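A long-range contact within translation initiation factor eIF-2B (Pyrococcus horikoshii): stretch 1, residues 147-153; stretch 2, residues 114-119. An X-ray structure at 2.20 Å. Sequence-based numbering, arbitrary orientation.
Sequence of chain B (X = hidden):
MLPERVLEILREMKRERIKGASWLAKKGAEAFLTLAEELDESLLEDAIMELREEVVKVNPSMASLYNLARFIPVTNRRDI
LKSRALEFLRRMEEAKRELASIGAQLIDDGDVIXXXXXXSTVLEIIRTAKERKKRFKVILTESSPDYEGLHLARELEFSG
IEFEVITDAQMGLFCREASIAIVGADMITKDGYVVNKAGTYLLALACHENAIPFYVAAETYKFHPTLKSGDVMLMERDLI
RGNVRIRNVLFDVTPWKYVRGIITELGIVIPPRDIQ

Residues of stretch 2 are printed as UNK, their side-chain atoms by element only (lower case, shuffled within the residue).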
# COMPACT_ATOMS: atom_id res chain seq x y z
N TYR B 147 -11.24 3.44 -3.03
CA TYR B 147 -10.79 4.83 -3.08
C TYR B 147 -11.58 5.81 -2.22
O TYR B 147 -11.90 6.91 -2.67
CB TYR B 147 -10.76 5.30 -4.54
CG TYR B 147 -9.88 4.45 -5.43
CD1 TYR B 147 -10.37 3.88 -6.60
CD2 TYR B 147 -8.55 4.20 -5.08
CE1 TYR B 147 -9.57 3.07 -7.40
CE2 TYR B 147 -7.74 3.39 -5.87
CZ TYR B 147 -8.26 2.83 -7.02
OH TYR B 147 -7.45 2.03 -7.81
N GLU B 148 -11.89 5.42 -0.99
CA GLU B 148 -12.63 6.31 -0.10
C GLU B 148 -11.72 7.50 0.23
O GLU B 148 -12.18 8.54 0.70
CB GLU B 148 -13.02 5.58 1.20
CG GLU B 148 -11.83 5.10 2.03
CD GLU B 148 -11.37 3.68 1.69
OE1 GLU B 148 -11.65 3.20 0.56
OE2 GLU B 148 -10.72 3.05 2.55
N GLY B 149 -10.43 7.35 -0.04
CA GLY B 149 -9.49 8.42 0.22
C GLY B 149 -9.77 9.64 -0.64
O GLY B 149 -9.50 10.77 -0.25
N LEU B 150 -10.30 9.40 -1.84
CA LEU B 150 -10.61 10.50 -2.73
C LEU B 150 -11.80 11.26 -2.17
O LEU B 150 -11.94 12.46 -2.40
CB LEU B 150 -10.91 9.99 -4.15
CG LEU B 150 -9.69 9.35 -4.83
CD1 LEU B 150 -10.09 8.80 -6.21
CD2 LEU B 150 -8.58 10.39 -4.97
N HIS B 151 -12.65 10.57 -1.42
CA HIS B 151 -13.78 11.25 -0.80
C HIS B 151 -13.22 12.25 0.22
O HIS B 151 -13.71 13.36 0.35
CB HIS B 151 -14.70 10.24 -0.11
CG HIS B 151 -15.79 10.86 0.70
ND1 HIS B 151 -16.63 11.83 0.20
CD2 HIS B 151 -16.18 10.67 1.99
CE1 HIS B 151 -17.48 12.21 1.13
NE2 HIS B 151 -17.23 11.51 2.23
N LEU B 152 -12.17 11.85 0.94
CA LEU B 152 -11.54 12.72 1.92
C LEU B 152 -10.98 13.95 1.20
O LEU B 152 -11.14 15.08 1.67
CB LEU B 152 -10.38 12.00 2.63
CG LEU B 152 -9.88 12.47 4.00
CD1 LEU B 152 -8.37 12.23 4.08
CD2 LEU B 152 -10.18 13.93 4.24
N ALA B 153 -10.34 13.72 0.06
CA ALA B 153 -9.76 14.81 -0.73
C ALA B 153 -10.83 15.81 -1.19
O ALA B 153 -10.59 17.02 -1.17
CB ALA B 153 -9.02 14.23 -1.95
N UNK B 114 -0.21 13.13 7.82
CA UNK B 114 -0.42 12.05 6.88
C UNK B 114 -1.51 11.16 7.46
O UNK B 114 -1.55 10.93 8.68
c UNK B 114 0.87 11.22 6.63
c UNK B 114 1.89 9.57 4.96
c UNK B 114 1.30 10.52 7.91
c UNK B 114 0.62 10.19 5.53
N UNK B 115 -2.39 10.67 6.60
CA UNK B 115 -3.48 9.82 7.05
C UNK B 115 -3.76 8.77 5.99
O UNK B 115 -3.18 8.81 4.90
c UNK B 115 -5.34 11.22 6.04
o UNK B 115 -5.75 9.83 7.98
c UNK B 115 -4.77 10.66 7.33
N UNK B 116 -4.65 7.83 6.30
CA UNK B 116 -4.98 6.74 5.40
C UNK B 116 -6.49 6.48 5.47
O UNK B 116 -7.09 6.64 6.53
c UNK B 116 -4.19 5.48 5.81
n UNK B 116 -5.09 2.24 4.34
c UNK B 116 -4.92 3.02 5.47
c UNK B 116 -4.82 2.96 3.28
c UNK B 116 -4.53 4.24 5.04
n UNK B 116 -4.48 4.17 3.67
N UNK B 117 -7.08 6.12 4.33
CA UNK B 117 -8.51 5.86 4.24
C UNK B 117 -9.36 7.08 4.61
O UNK B 117 -8.86 8.21 4.62
o UNK B 117 -10.20 4.24 4.89
c UNK B 117 -8.88 4.68 5.14
N UNK B 118 -10.64 6.86 4.89
CA UNK B 118 -11.55 7.95 5.25
C UNK B 118 -12.16 7.75 6.63
O UNK B 118 -12.66 6.68 6.96
c UNK B 118 -14.31 11.47 4.90
c UNK B 118 -12.69 8.08 4.23
c UNK B 118 -13.71 9.13 4.60
c UNK B 118 -14.96 8.77 5.10
c UNK B 118 -15.56 11.09 5.40
c UNK B 118 -13.40 10.49 4.50
c UNK B 118 -15.89 9.74 5.51
N UNK B 119 -12.11 8.81 7.43
CA UNK B 119 -12.66 8.81 8.78
C UNK B 119 -13.28 10.17 9.03
O UNK B 119 -12.57 11.18 9.03
c UNK B 119 -11.55 8.56 9.80
o UNK B 119 -11.97 8.94 11.10

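Position 114 carries four side-chain carbons and nothing else, forked at the first, with one arm two carbons long. That beta-branched pattern is isoleucine. Ile 114 lies on the strand leading into the contact, and its side chain stays out of reach of stretch 1.

Position 115 has three side-chain atoms: one carbon that bears one oxygen and one further carbon. The first carbon points toward stretch 1, and the terminal carbon lies 3.7 Å from Leu 152 CD1. A fork of one oxygen and one carbon is threonine. Thr 115 therefore offers its methyl, CG2, to the leucine, while its hydroxyl is hydrogen-bonded elsewhere in the structure; a small polar residue can still supply an apolar surface.

Position 116 shows one carbon followed by a five-membered ring of three carbons and two nitrogens, which is the imidazole of histidine. The CA-to-CB bond of His 116 points away from stretch 1, and no side-chain atom comes within contact distance. Both ring nitrogens are hydrogen-bonded elsewhere in the structure.

Position 117 has just one carbon and one oxygen, and that oxygen sits 2.7 Å from Glu 148 OE2. A carbon ending in a hydroxyl is serine. The bond has a clear direction: Ser 117 OG donates to the carboxylate oxygen Glu 148 OE2. The backbone here, with phi at 61° and psi at -163°, sits beside the helix at the closest register of the two stretches, where the CA atoms of Gly 149 and Ser 117 are 4.9 Å apart. Gly 149 CA lies 4.4 Å from Ser 117 O.

Position 118 has seven side-chain carbons, one followed by a six-membered ring, with no heteroatom. Its CB lies 3.8 Å from Glu 148 CG, and the ring reaches His 151 and Leu 152. This is phenylalanine. With chi1 at 176° (t), Phe 118 takes the edge of the His 151 imidazole against one face of its ring: His 151 CD2 is 3.5 Å from Phe 118 CZ, the centroids are 4.5 Å apart and the planes meet at 60°. Near the plane of the phenyl ring, at its edge, Leu 152 CB packs 3.9 Å from Phe 118 CD1.

Position 119 again has one carbon and one oxygen; its CA-to-CB bond points away from stretch 1, and it makes no contact there. It is serine. The side chain of Ser 119 serves as an N-cap, capping a backbone nitrogen just past the stretch.

The contact joins one polar anchor to an aromatic and aliphatic patch. Glu 148, at chi1 63° (p), combines both roles, since its carboxylate accepts the hydrogen bond from Ser 117 OG while its CG packs against Phe 118. One helical turn then supplies His 151 and Leu 152 to the phenyl ring, and Leu 152 extends the apolar surface to Thr 115. The rule to read is economy: the backbones come closest at Gly 149 and Ser 117, a short hydroxyl hydrogen-bonds the loop to Glu 148, and Phe 118 has the largest area covered by the other stretch.

Stretch 2, residues 114-119: ITHSFS
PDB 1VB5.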